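Local atomic coordinates of Lys-gingipain catalytic subunit (Porphyromonas gingivalis, PDB entry 6I9A), a protein that hydrolyses proteins such as haemoglobin, immunoglobulins and collagen as a secreted calcium-binding cysteine endopeptidase, with a strong preference for cleavage after lysine. Residues Gly7-Thr12 and Ile328-Asn333; Ser58-Ile63 and Ser90-Lys95; Lys65-Gly70 and Ser106-Asp111; Asp111-Met116 and Tyr352-Tyr357. One frame throughout, in Å; residues are numbered along the deposited sequence. Where two conformers were deposited one is given.

Contact 1 (Gly7-Thr12 and Ile328-Asn333); sequences GDLYNT and IMWAGN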
loop_
_atom_site.group_PDB
_atom_site.type_symbol
_atom_site.label_atom_id
_atom_site.label_comp_id
_atom_site.label_asym_id
_atom_site.label_seq_id
_atom_site.Cartn_x
_atom_site.Cartn_y
_atom_site.Cartn_z
ATOM N N GLY A 7 4.577 15.558 2.907
ATOM C CA GLY A 7 3.240 15.007 2.723
ATOM C C GLY A 7 3.182 13.832 1.764
ATOM O O GLY A 7 4.178 13.331 1.229
ATOM N N ASP A 8 1.941 13.398 1.534
ATOM C CA ASP A 8 1.647 12.263 0.647
ATOM C C ASP A 8 2.393 12.447 -0.690
ATOM O O ASP A 8 2.234 13.472 -1.353
ATOM C CB ASP A 8 0.121 12.297 0.416
ATOM C CG ASP A 8 -0.500 11.190 -0.419
ATOM O OD1 ASP A 8 0.229 10.242 -0.822
ATOM O OD2 ASP A 8 -1.701 11.257 -0.668
ATOM N N LEU A 9 3.139 11.431 -1.085
ATOM C CA LEU A 9 3.905 11.439 -2.345
ATOM C C LEU A 9 3.048 11.209 -3.567
ATOM O O LEU A 9 3.538 11.385 -4.693
ATOM C CB LEU A 9 5.022 10.376 -2.303
ATOM C CG LEU A 9 6.161 10.684 -1.321
ATOM C CD1 LEU A 9 7.188 9.593 -1.420
ATOM C CD2 LEU A 9 6.816 12.053 -1.635
ATOM N N TYR A 10 1.795 10.760 -3.423
ATOM C CA TYR A 10 0.984 10.508 -4.607
ATOM C C TYR A 10 0.910 11.757 -5.472
ATOM O O TYR A 10 0.713 12.873 -4.988
ATOM C CB TYR A 10 -0.407 10.052 -4.173
ATOM C CG TYR A 10 -1.288 9.708 -5.347
ATOM C CD1 TYR A 10 -1.213 8.457 -5.948
ATOM C CD2 TYR A 10 -2.117 10.669 -5.926
ATOM C CE1 TYR A 10 -2.030 8.130 -7.035
ATOM C CE2 TYR A 10 -2.912 10.364 -7.044
ATOM C CZ TYR A 10 -2.844 9.094 -7.592
ATOM O OH TYR A 10 -3.637 8.795 -8.679
ATOM N N ASN A 11 1.017 11.561 -6.796
ATOM C CA ASN A 11 0.901 12.652 -7.748
ATOM C C ASN A 11 0.481 12.053 -9.070
ATOM O O ASN A 11 0.626 10.849 -9.274
ATOM C CB ASN A 11 2.249 13.415 -7.858
ATOM C CG ASN A 11 2.135 14.783 -8.421
ATOM O OD1 ASN A 11 1.019 15.286 -8.663
ATOM N ND2 ASN A 11 3.301 15.418 -8.575
ATOM N N THR A 12 0.008 12.908 -9.981
ATOM C CA THR A 12 -0.390 12.469 -11.316
ATOM C C THR A 12 0.340 13.295 -12.355
ATOM O O THR A 12 0.692 14.459 -12.091
ATOM C CB THR A 12 -1.920 12.619 -11.534
ATOM O OG1 THR A 12 -2.296 13.974 -11.370
ATOM C CG2 THR A 12 -2.733 11.745 -10.575
ATOM N N ILE A 328 -0.579 4.890 3.959
ATOM C CA ILE A 328 -0.999 4.561 5.360
ATOM C C ILE A 328 0.272 4.431 6.194
ATOM O O ILE A 328 0.374 4.972 7.308
ATOM C CB ILE A 328 -1.856 3.289 5.396
ATOM C CG1 ILE A 328 -3.149 3.494 4.589
ATOM C CG2 ILE A 328 -2.142 2.877 6.824
ATOM C CD1 ILE A 328 -3.962 2.226 4.422
ATOM N N MET A 329 1.268 3.679 5.661
ATOM C CA MET A 329 2.549 3.500 6.368
ATOM C C MET A 329 3.285 4.833 6.529
ATOM O O MET A 329 3.826 5.123 7.583
ATOM C CB MET A 329 3.388 2.480 5.596
ATOM C CG MET A 329 4.730 2.184 6.262
ATOM S SD MET A 329 5.665 0.915 5.408
ATOM C CE MET A 329 6.431 1.856 4.080
ATOM N N TRP A 330 3.264 5.646 5.466
ATOM C CA TRP A 330 3.909 6.958 5.457
ATOM C C TRP A 330 3.325 7.811 6.580
ATOM O O TRP A 330 4.052 8.427 7.352
ATOM C CB TRP A 330 3.629 7.608 4.095
ATOM C CG TRP A 330 4.370 8.894 3.910
ATOM C CD1 TRP A 330 3.948 10.140 4.257
ATOM C CD2 TRP A 330 5.622 9.051 3.260
ATOM N NE1 TRP A 330 4.910 11.080 3.871
ATOM C CE2 TRP A 330 5.933 10.427 3.256
ATOM C CE3 TRP A 330 6.515 8.151 2.698
ATOM C CZ2 TRP A 330 7.129 10.916 2.687
ATOM C CZ3 TRP A 330 7.678 8.625 2.143
ATOM C CH2 TRP A 330 7.973 9.984 2.149
ATOM N N ALA A 331 1.992 7.886 6.679
ATOM C CA ALA A 331 1.320 8.691 7.707
ATOM C C ALA A 331 1.712 8.208 9.107
ATOM O O ALA A 331 1.931 9.025 10.008
ATOM C CB ALA A 331 -0.197 8.606 7.508
ATOM N N GLY A 332 1.780 6.887 9.319
ATOM C CA GLY A 332 2.189 6.382 10.636
ATOM C C GLY A 332 3.575 6.837 10.979
ATOM O O GLY A 332 3.853 7.320 12.088
ATOM N N ASN A 333 4.492 6.724 10.004
ATOM C CA ASN A 333 5.857 7.166 10.262
ATOM C C ASN A 333 5.950 8.665 10.472
ATOM O O ASN A 333 6.749 9.101 11.308
ATOM C CB ASN A 333 6.769 6.729 9.125
ATOM C CG ASN A 333 7.004 5.242 9.015
ATOM O OD1 ASN A 333 6.661 4.459 9.914
ATOM N ND2 ASN A 333 7.584 4.843 7.862
#

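Contact 2 (Ser58-Ile63 and Ser90-Lys95); sequences SIKAFI and SGEKGK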
loop_
_atom_site.group_PDB
_atom_site.type_symbol
_atom_site.label_atom_id
_atom_site.label_comp_id
_atom_site.label_asym_id
_atom_site.label_seq_id
_atom_site.Cartn_x
_atom_site.Cartn_y
_atom_site.Cartn_z
ATOM N N SER A 58 24.765 -1.692 -7.020
ATOM C CA SER A 58 24.434 -1.345 -8.396
ATOM C C SER A 58 22.934 -1.021 -8.496
ATOM O O SER A 58 22.560 -0.082 -9.189
ATOM C CB SER A 58 24.839 -2.484 -9.339
ATOM O OG SER A 58 24.011 -3.640 -9.227
ATOM N N ILE A 59 22.096 -1.822 -7.830
ATOM C CA ILE A 59 20.657 -1.604 -7.922
ATOM C C ILE A 59 20.297 -0.252 -7.301
ATOM O O ILE A 59 19.507 0.508 -7.875
ATOM C CB ILE A 59 19.906 -2.784 -7.235
ATOM C CG1 ILE A 59 20.081 -4.076 -8.057
ATOM C CG2 ILE A 59 18.404 -2.418 -7.008
ATOM C CD1 ILE A 59 19.736 -5.313 -7.274
ATOM N N LYS A 60 20.891 0.058 -6.142
ATOM C CA LYS A 60 20.630 1.340 -5.505
ATOM C C LYS A 60 21.104 2.509 -6.407
ATOM O O LYS A 60 20.387 3.516 -6.579
ATOM C CB LYS A 60 21.311 1.375 -4.129
ATOM C CG LYS A 60 21.086 2.677 -3.355
ATOM C CD LYS A 60 21.515 2.502 -1.836
ATOM C CE LYS A 60 22.944 2.196 -1.613
ATOM N NZ LYS A 60 23.199 2.278 -0.151
ATOM N N ALA A 61 22.330 2.393 -6.989
ATOM C CA ALA A 61 22.813 3.490 -7.818
ATOM C C ALA A 61 21.886 3.688 -9.029
ATOM O O ALA A 61 21.628 4.830 -9.411
ATOM C CB ALA A 61 24.239 3.213 -8.275
ATOM N N PHE A 62 21.398 2.591 -9.618
ATOM C CA PHE A 62 20.471 2.636 -10.750
ATOM C C PHE A 62 19.196 3.382 -10.368
ATOM O O PHE A 62 18.734 4.271 -11.080
ATOM C CB PHE A 62 20.173 1.207 -11.207
ATOM C CG PHE A 62 19.116 1.166 -12.298
ATOM C CD1 PHE A 62 19.426 1.526 -13.604
ATOM C CD2 PHE A 62 17.777 0.888 -11.991
ATOM C CE1 PHE A 62 18.446 1.488 -14.608
ATOM C CE2 PHE A 62 16.797 0.907 -12.979
ATOM C CZ PHE A 62 17.140 1.197 -14.278
ATOM N N ILE A 63 18.620 2.999 -9.218
ATOM C CA ILE A 63 17.360 3.614 -8.801
ATOM C C ILE A 63 17.534 5.094 -8.515
ATOM O O ILE A 63 16.705 5.934 -8.899
ATOM C CB ILE A 63 16.817 2.866 -7.575
ATOM C CG1 ILE A 63 16.365 1.424 -7.992
ATOM C CG2 ILE A 63 15.679 3.664 -6.920
ATOM C CD1 ILE A 63 16.128 0.528 -6.759
ATOM N N SER A 90 18.717 -7.416 -2.478
ATOM C CA SER A 90 19.044 -7.777 -1.098
ATOM C C SER A 90 18.533 -6.865 -0.001
ATOM O O SER A 90 18.410 -7.338 1.131
ATOM C CB SER A 90 20.559 -7.885 -0.916
ATOM O OG SER A 90 21.151 -6.635 -1.191
ATOM N N GLY A 91 18.303 -5.605 -0.288
ATOM C CA GLY A 91 18.193 -4.612 0.780
ATOM C C GLY A 91 19.553 -4.466 1.487
ATOM O O GLY A 91 20.585 -4.967 1.000
ATOM N N GLU A 92 19.584 -3.765 2.621
ATOM C CA GLU A 92 20.828 -3.659 3.380
ATOM C C GLU A 92 20.440 -3.526 4.834
ATOM O O GLU A 92 19.264 -3.318 5.170
ATOM C CB GLU A 92 21.727 -2.501 2.902
ATOM C CG GLU A 92 21.141 -1.115 3.144
ATOM C CD GLU A 92 22.022 -0.049 2.519
ATOM O OE1 GLU A 92 22.024 0.089 1.275
ATOM O OE2 GLU A 92 22.716 0.652 3.286
ATOM N N LYS A 93 21.431 -3.587 5.708
ATOM C CA LYS A 93 21.201 -3.505 7.151
ATOM C C LYS A 93 20.932 -2.048 7.537
ATOM O O LYS A 93 21.703 -1.157 7.170
ATOM C CB LYS A 93 22.471 -4.052 7.841
ATOM C CG LYS A 93 22.372 -4.297 9.327
ATOM C CD LYS A 93 23.624 -4.993 9.858
ATOM C CE LYS A 93 23.979 -4.540 11.250
ATOM N NZ LYS A 93 24.981 -3.456 11.212
ATOM N N GLY A 94 19.863 -1.797 8.274
ATOM C CA GLY A 94 19.587 -0.444 8.747
ATOM C C GLY A 94 20.692 0.061 9.679
ATOM O O GLY A 94 21.261 -0.724 10.441
ATOM N N LYS A 95 20.980 1.370 9.602
ATOM C CA LYS A 95 21.974 2.039 10.476
ATOM C C LYS A 95 21.467 1.995 11.912
ATOM O O LYS A 95 22.255 1.812 12.855
ATOM C CB LYS A 95 22.204 3.505 10.042
ATOM C CG LYS A 95 23.163 4.292 10.981
ATOM C CD LYS A 95 23.395 5.765 10.628
ATOM C CE LYS A 95 24.220 6.369 11.732
ATOM N NZ LYS A 95 24.752 7.691 11.349
#

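Contact 3 (Lys65-Gly70 and Ser106-Asp111); sequences KKYNDG and SAVDGD. With CA (calcium ion), chain G.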
loop_
_atom_site.group_PDB
_atom_site.type_symbol
_atom_site.label_atom_id
_atom_site.label_comp_id
_atom_site.label_asym_id
_atom_site.label_seq_id
_atom_site.Cartn_x
_atom_site.Cartn_y
_atom_site.Cartn_z
ATOM N N LYS A 65 19.735 7.159 -9.715
ATOM C CA LYS A 65 19.925 7.915 -10.950
ATOM C C LYS A 65 18.584 8.064 -11.679
ATOM O O LYS A 65 18.276 9.146 -12.174
ATOM C CB LYS A 65 20.982 7.232 -11.808
ATOM C CG LYS A 65 21.216 7.928 -13.140
ATOM C CD LYS A 65 22.312 7.228 -13.954
ATOM C CE LYS A 65 22.937 8.131 -15.010
ATOM N NZ LYS A 65 21.941 8.787 -15.890
ATOM N N LYS A 66 17.766 7.007 -11.705
ATOM C CA LYS A 66 16.451 7.131 -12.314
ATOM C C LYS A 66 15.608 8.197 -11.622
ATOM O O LYS A 66 14.917 8.962 -12.281
ATOM C CB LYS A 66 15.683 5.811 -12.259
ATOM C CG LYS A 66 16.082 4.801 -13.305
ATOM C CD LYS A 66 15.570 5.272 -14.682
ATOM C CE LYS A 66 15.924 4.336 -15.807
ATOM N NZ LYS A 66 15.121 4.722 -17.014
ATOM N N TYR A 67 15.626 8.231 -10.264
ATOM C CA TYR A 67 14.849 9.249 -9.577
ATOM C C TYR A 67 15.388 10.644 -9.934
ATOM O O TYR A 67 14.603 11.545 -10.242
ATOM C CB TYR A 67 14.936 9.009 -8.051
ATOM C CG TYR A 67 14.187 10.105 -7.353
ATOM C CD1 TYR A 67 14.847 11.238 -6.896
ATOM C CD2 TYR A 67 12.785 10.065 -7.230
ATOM C CE1 TYR A 67 14.149 12.331 -6.398
ATOM C CE2 TYR A 67 12.072 11.159 -6.741
ATOM C CZ TYR A 67 12.760 12.283 -6.307
ATOM O OH TYR A 67 12.080 13.363 -5.787
ATOM N N ASN A 68 16.707 10.849 -9.789
ATOM C CA ASN A 68 17.262 12.180 -10.030
ATOM C C ASN A 68 17.052 12.649 -11.460
ATOM O O ASN A 68 16.726 13.814 -11.673
ATOM C CB ASN A 68 18.735 12.161 -9.670
ATOM C CG ASN A 68 18.961 12.126 -8.163
ATOM O OD1 ASN A 68 18.217 12.725 -7.387
ATOM N ND2 ASN A 68 20.029 11.466 -7.738
ATOM N N ASP A 69 17.212 11.726 -12.425
ATOM C CA ASP A 69 16.986 12.087 -13.826
ATOM C C ASP A 69 15.509 12.391 -14.060
ATOM O O ASP A 69 15.175 13.368 -14.731
ATOM C CB ASP A 69 17.429 10.963 -14.772
ATOM C CG ASP A 69 18.929 10.774 -14.895
ATOM O OD1 ASP A 69 19.681 11.671 -14.447
ATOM O OD2 ASP A 69 19.351 9.724 -15.444
ATOM N N GLY A 70 14.622 11.621 -13.434
ATOM C CA GLY A 70 13.207 11.894 -13.626
ATOM C C GLY A 70 12.808 13.228 -13.018
ATOM O O GLY A 70 12.068 14.033 -13.619
ATOM N N SER A 106 14.963 3.889 -1.662
ATOM C CA SER A 106 13.982 4.995 -1.777
ATOM C C SER A 106 14.531 6.339 -1.320
ATOM O O SER A 106 14.030 7.373 -1.781
ATOM C CB SER A 106 12.712 4.663 -0.974
ATOM O OG SER A 106 12.816 4.777 0.437
ATOM N N ALA A 107 15.498 6.352 -0.436
ATOM C CA ALA A 107 16.031 7.563 0.178
ATOM C C ALA A 107 17.182 7.999 -0.672
ATOM O O ALA A 107 18.277 7.450 -0.579
ATOM C CB ALA A 107 16.441 7.272 1.630
ATOM N N VAL A 108 16.924 8.982 -1.527
ATOM C CA VAL A 108 17.909 9.360 -2.558
ATOM C C VAL A 108 18.804 10.517 -2.106
ATOM O O VAL A 108 20.034 10.452 -2.262
ATOM C CB VAL A 108 17.210 9.686 -3.884
ATOM C CG1 VAL A 108 18.223 10.052 -4.966
ATOM C CG2 VAL A 108 16.334 8.531 -4.349
ATOM N N ASP A 109 18.206 11.563 -1.533
ATOM C CA ASP A 109 18.987 12.684 -1.028
ATOM C C ASP A 109 19.451 12.326 0.401
ATOM O O ASP A 109 19.366 11.154 0.823
ATOM C CB ASP A 109 18.267 14.029 -1.168
ATOM C CG ASP A 109 16.888 14.135 -0.570
ATOM O OD1 ASP A 109 16.615 13.446 0.398
ATOM O OD2 ASP A 109 16.095 14.922 -1.089
ATOM N N GLY A 110 20.060 13.279 1.115
ATOM C CA GLY A 110 20.762 12.946 2.342
ATOM C C GLY A 110 19.997 12.527 3.576
ATOM O O GLY A 110 20.605 12.048 4.534
ATOM N N ASP A 111 18.694 12.807 3.595
ATOM C CA ASP A 111 17.970 12.554 4.833
ATOM C C ASP A 111 17.391 11.125 4.844
ATOM O O ASP A 111 17.698 10.294 3.971
ATOM C CB ASP A 111 16.931 13.653 5.033
ATOM C CG ASP A 111 15.780 13.624 4.082
ATOM O OD1 ASP A 111 15.617 12.578 3.341
ATOM O OD2 ASP A 111 15.005 14.593 4.055
HETATM CA CA CA G . 14.919 12.083 1.144
HETATM O O HOH W 1 21.549 11.248 -5.186
HETATM O O HOH W 2 16.776 10.546 1.432
HETATM O O HOH W 3 13.571 13.918 1.863
#

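Contact 4 (Asp111-Met116 and Tyr352-Tyr357); sequences DYFPEM and YYWEAY. With CA (calcium ion), chain G.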
loop_
_atom_site.group_PDB
_atom_site.type_symbol
_atom_site.label_atom_id
_atom_site.label_comp_id
_atom_site.label_asym_id
_atom_site.label_seq_id
_atom_site.Cartn_x
_atom_site.Cartn_y
_atom_site.Cartn_z
ATOM N N ASP A 111 18.694 12.807 3.595
ATOM C CA ASP A 111 17.970 12.554 4.833
ATOM C C ASP A 111 17.391 11.125 4.844
ATOM O O ASP A 111 17.698 10.294 3.971
ATOM C CB ASP A 111 16.931 13.653 5.033
ATOM C CG ASP A 111 15.780 13.624 4.082
ATOM O OD1 ASP A 111 15.617 12.578 3.341
ATOM O OD2 ASP A 111 15.005 14.593 4.055
ATOM N N TYR A 112 16.549 10.838 5.852
ATOM C CA TYR A 112 16.003 9.475 5.937
ATOM C C TYR A 112 14.561 9.358 5.426
ATOM O O TYR A 112 13.915 8.304 5.569
ATOM C CB TYR A 112 16.139 8.871 7.342
ATOM C CG TYR A 112 15.584 9.726 8.464
ATOM C CD1 TYR A 112 14.225 10.046 8.521
ATOM C CD2 TYR A 112 16.417 10.242 9.448
ATOM C CE1 TYR A 112 13.706 10.846 9.540
ATOM C CE2 TYR A 112 15.909 11.018 10.481
ATOM C CZ TYR A 112 14.548 11.326 10.516
ATOM O OH TYR A 112 14.016 12.108 11.520
ATOM N N PHE A 113 14.044 10.437 4.821
ATOM C CA PHE A 113 12.726 10.403 4.234
ATOM C C PHE A 113 12.777 9.893 2.803
ATOM O O PHE A 113 13.551 10.441 1.992
ATOM C CB PHE A 113 12.065 11.767 4.224
ATOM C CG PHE A 113 11.729 12.307 5.585
ATOM C CD1 PHE A 113 10.541 11.962 6.210
ATOM C CD2 PHE A 113 12.626 13.123 6.263
ATOM C CE1 PHE A 113 10.217 12.488 7.475
ATOM C CE2 PHE A 113 12.304 13.640 7.525
ATOM C CZ PHE A 113 11.100 13.308 8.125
ATOM N N PRO A 114 11.993 8.896 2.452
ATOM C CA PRO A 114 11.984 8.423 1.059
ATOM C C PRO A 114 11.581 9.479 0.056
ATOM O O PRO A 114 10.737 10.351 0.348
ATOM C CB PRO A 114 10.910 7.316 1.056
ATOM C CG PRO A 114 10.854 6.866 2.497
ATOM C CD PRO A 114 11.061 8.127 3.301
ATOM N N GLU A 115 12.111 9.343 -1.167
ATOM C CA GLU A 115 11.686 10.140 -2.340
ATOM C C GLU A 115 10.558 9.488 -3.096
ATOM O O GLU A 115 9.934 10.180 -3.904
ATOM C CB GLU A 115 12.895 10.339 -3.285
ATOM C CG GLU A 115 13.659 11.638 -2.982
ATOM C CD GLU A 115 14.108 11.749 -1.542
ATOM O OE1 GLU A 115 13.450 12.502 -0.787
ATOM O OE2 GLU A 115 15.093 11.078 -1.149
ATOM N N MET A 116 10.337 8.170 -2.894
ATOM C CA MET A 116 9.357 7.392 -3.610
ATOM C C MET A 116 8.626 6.484 -2.639
ATOM O O MET A 116 9.265 5.980 -1.700
ATOM C CB MET A 116 10.040 6.509 -4.669
ATOM C CG MET A 116 10.677 7.315 -5.810
ATOM S SD MET A 116 11.865 6.347 -6.789
ATOM C CE MET A 116 13.278 6.335 -5.644
ATOM N N TYR A 352 14.897 5.189 12.952
ATOM C CA TYR A 352 14.630 3.778 13.107
ATOM C C TYR A 352 13.301 3.397 12.438
ATOM O O TYR A 352 13.223 2.397 11.735
ATOM C CB TYR A 352 14.618 3.446 14.606
ATOM C CG TYR A 352 14.413 1.992 14.938
ATOM C CD1 TYR A 352 13.150 1.418 14.887
ATOM C CD2 TYR A 352 15.460 1.214 15.427
ATOM C CE1 TYR A 352 12.940 0.099 15.272
ATOM C CE2 TYR A 352 15.259 -0.105 15.817
ATOM C CZ TYR A 352 14.005 -0.658 15.738
ATOM O OH TYR A 352 13.830 -1.945 16.196
ATOM N N TYR A 353 12.230 4.179 12.708
ATOM C CA TYR A 353 10.901 3.847 12.135
ATOM C C TYR A 353 10.899 3.890 10.616
ATOM O O TYR A 353 10.325 2.984 9.986
ATOM C CB TYR A 353 9.779 4.731 12.718
ATOM C CG TYR A 353 9.066 3.954 13.817
ATOM C CD1 TYR A 353 7.730 3.586 13.684
ATOM C CD2 TYR A 353 9.763 3.489 14.934
ATOM C CE1 TYR A 353 7.111 2.768 14.628
ATOM C CE2 TYR A 353 9.172 2.618 15.842
ATOM C CZ TYR A 353 7.849 2.265 15.682
ATOM O OH TYR A 353 7.276 1.427 16.597
ATOM N N TRP A 354 11.572 4.884 10.002
ATOM C CA TRP A 354 11.622 4.919 8.534
ATOM C C TRP A 354 12.381 3.723 8.008
ATOM O O TRP A 354 12.018 3.221 6.939
ATOM C CB TRP A 354 12.210 6.254 8.073
ATOM C CG TRP A 354 11.264 7.406 8.271
ATOM C CD1 TRP A 354 11.253 8.308 9.315
ATOM C CD2 TRP A 354 10.125 7.717 7.451
ATOM N NE1 TRP A 354 10.196 9.175 9.175
ATOM C CE2 TRP A 354 9.475 8.836 8.034
ATOM C CE3 TRP A 354 9.577 7.136 6.298
ATOM C CZ2 TRP A 354 8.325 9.413 7.471
ATOM C CZ3 TRP A 354 8.466 7.722 5.734
ATOM C CH2 TRP A 354 7.822 8.828 6.326
ATOM N N GLU A 355 13.421 3.225 8.714
ATOM C CA GLU A 355 14.110 2.003 8.310
ATOM C C GLU A 355 13.291 0.729 8.599
ATOM O O GLU A 355 13.539 -0.314 7.978
ATOM C CB GLU A 355 15.433 1.865 9.068
ATOM C CG GLU A 355 16.546 2.814 8.640
ATOM C CD GLU A 355 17.844 2.578 9.379
ATOM O OE1 GLU A 355 17.839 1.947 10.463
ATOM O OE2 GLU A 355 18.889 3.007 8.848
ATOM N N ALA A 356 12.419 0.779 9.606
ATOM C CA ALA A 356 11.766 -0.417 10.124
ATOM C C ALA A 356 10.564 -0.894 9.298
ATOM O O ALA A 356 10.449 -2.070 8.972
ATOM C CB ALA A 356 11.290 -0.160 11.560
ATOM N N TYR A 357 9.615 0.028 9.049
ATOM C CA TYR A 357 8.339 -0.362 8.436
ATOM C C TYR A 357 8.465 -0.565 6.949
ATOM O O TYR A 357 9.172 0.200 6.240
ATOM C CB TYR A 357 7.248 0.628 8.812
ATOM C CG TYR A 357 6.528 0.229 10.095
ATOM C CD1 TYR A 357 7.007 0.616 11.353
ATOM C CD2 TYR A 357 5.415 -0.603 10.059
ATOM C CE1 TYR A 357 6.367 0.205 12.520
ATOM C CE2 TYR A 357 4.765 -0.990 11.223
ATOM C CZ TYR A 357 5.236 -0.574 12.448
ATOM O OH TYR A 357 4.532 -0.970 13.563
HETATM CA CA CA G . 14.919 12.083 1.144
HETATM O O HOH W 3 13.571 13.918 1.863
HETATM O O HOH W 2 16.776 10.546 1.432
#

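Contact 1 (Gly7-Thr12 and Ile328-Asn333)
Trp330 reaches out from helix 325-342 to meet Gly7 and Leu9, in the loop that leads into strand 14-20. The contact lies in the caspase-like alpha/beta catalytic domain of clan CD. Strand 14-20 belongs to the four-stranded parallel sheet. Helix 325-342 packs on strand 357-361 of the six-stranded mixed sheet. From CB the Trp330 side chain leaves the helix with CG anti to the backbone N (chi1 -174°), which directs the indole at the loop. On the pyrrole side, Trp330 NE1 lies 3.5 Å from Gly7 O. This approach is not a hydrogen bond. The N-H of NE1 is given instead to His6 O, one residue earlier. CE2 and CZ2 also run past Gly7 O at van der Waals range. The far rim of the benzo ring belongs to Leu9. Leu9 CG stands over one face, 4.2 Å from the centroid of the six-membered ring of Trp330, a CH-pi contact displaced toward the rim. The two side chains cross at about a right angle. Tyr117 and Trp354 add edge-to-face partners to the same indole. Asp8 shapes the loop instead. Asp8 OD1 accepts from Tyr10 N at 3.1 Å in an Asx turn, and is also hydrogen-bonded to Tyr117 OH. At the tip of the indole, Leu9 CD1 sits 3.7 Å from Trp330 CH2 and equally near Trp330 CZ3.

Contact 2 (Ser58-Ile63 and Ser90-Lys95)
A salt bridge between Lys60 and Glu92 ties the crossover helix 56-72 to the small beta-hairpin of strands 92-93 and 100-101. Lys60 NZ donates to Glu92 OE1 at 2.9 Å. It comes in on the syn lone pair, the side of the other carboxylate oxygen. OE2 is clearly second, with Lys60 NZ 3.8 Å from Glu92 OE2. Lys60 therefore binds the carboxylate through one oxygen. The two side chains cross at about a right angle. Lys60 runs extended from the helix as far as CD, then bends at chi3 (62°). That bend carries NZ up to the acid, while Lys60 CE passes 3.7 Å from Glu92 OE1. Glu92 CG lies between its backbone N and carbonyl carbon (chi1 66°). Beyond CG the chain is extended, which brings OE1 to Lys60 NZ. Glu92 OE1 has a second donor, Asn56 ND2, near the start of the same helix. Two groups of one helix thus hold one oxygen of the hairpin. Tyr105 and Tyr104 of helix 103-106 pack beside Lys60 and Glu92 respectively. Ile59 and Ile63 of helix 56-72 rest on strand 14-20. The arrangement is that of a beta-alpha-beta crossover helix in an alpha/beta sheet, bridged at its surface to a neighbouring hairpin.

Contact 3 (Lys65-Gly70 and Ser106-Asp111)
Val108 presses both of its methyl groups against helix 56-72, where they overlap Tyr67 and Asn68. Val108 CG2 is 4.0 Å from Tyr67 CB and about as far from the first ring carbons, CG and CD1. The Tyr67 ring is met obliquely. Val108 CG1 sits against the amide of Asn68, 3.6 Å from Asn68 ND2 and just as close to OD1. Val108 and Asn68 reach for each other from facing sides of the contact. CG1 is anti to the backbone N of Val108 (chi1 -179°). This rotation turns CG1 to the amide of Asn68 and CG2 to the start of the Tyr67 side chain. No direct hydrogen bond spans the contact. A water does so instead: it accepts from Asn68 ND2 at 3.0 Å and donates weakly to Val108 O. Further along the exposed side of the helix, Lys65 NZ and Asp69 OD2 form a salt bridge of 2.8 Å, using the syn lone pair of Asp69, one turn apart. Val108 is also the entry to a calcium-binding loop between helix 103-106 and strand 117-121. The next residue, Asp109, gives OD1 to the calcium ion at 2.3 Å. A second water, itself a ligand of the calcium, donates to Asp109 O at 2.7 Å and also to Asp111 O. It thereby links the two ends of the turn through Gly110. Val108 N donates to Glu115 OE2, another calcium ligand. Tyr67 lies against the side chain of the same Glu115.

Contact 4 (Asp111-Met116 and Tyr352-Tyr357)
Asp111 OD1 is gripped twice, by the calcium ion at 2.4 Å and by the backbone N of Phe113. Phe113 N lies 3.0 Å from Asp111 OD1, and its N-H meets that oxygen from above the carboxylate plane, closing an Asx turn. Phe113 O binds the same calcium at 2.3 Å. Glu115 binds through both carboxylate oxygens, its OE1 lying 2.5 Å from the calcium. Two waters and Asp109 OD1 bring the count to seven oxygens. This calcium-binding loop offers its other flank to helix 350-356. There Tyr112, Phe113 and Trp354 make an aromatic cluster, with Pro114 alongside. The Tyr112 ring and the five-membered ring of Trp354 lie close to parallel, planes at 26°, but are displaced until little of one covers the other. Tyr112 CD1 comes 3.5 Å from Trp354 CD1. Phe113 lies obliquely to the indole, planes at 61°. Phe113 CD1 stands over one face near the rim, 3.6 Å from Trp354 CZ2. Tyr112 CE1 sits over one face of the Phe113 ring, near its rim. Trp354 holds CG anti to its carbonyl carbon (chi1 -72°), which points the indole off the helix at all three loop residues. Pro114 CD touches Trp354 CE3 at 3.5 Å, and Trp330 of helix 325-342 packs on the same proline. Thr337 is the polar partner of Trp354 NE1. Tyr112 O is buried here without a partner, with Trp354 CB 3.7 Å from Tyr112 O.

Contacts 1 and 4 are partly buried and centred on a tryptophan. Contact 4 pairs rings with rings; contact 1 sets a leucine and a backbone carbonyl against one indole. They meet where Trp330 touches both Trp354 and Pro114, and they join the four-stranded side of the catalytic domain to helices packed near the six-stranded sheet. Contacts 2 and 3 lie at the surface, their centres about 12 Å apart, and both use helix 56-72. Contact 2 is ionic, while contact 3 pairs valine methyls with a tyrosine and an amide and adds a water bridge. Contacts 3 and 4 share Asp111 and one calcium ion. Glu355 links contact 4 to contact 2 through Lys95 N.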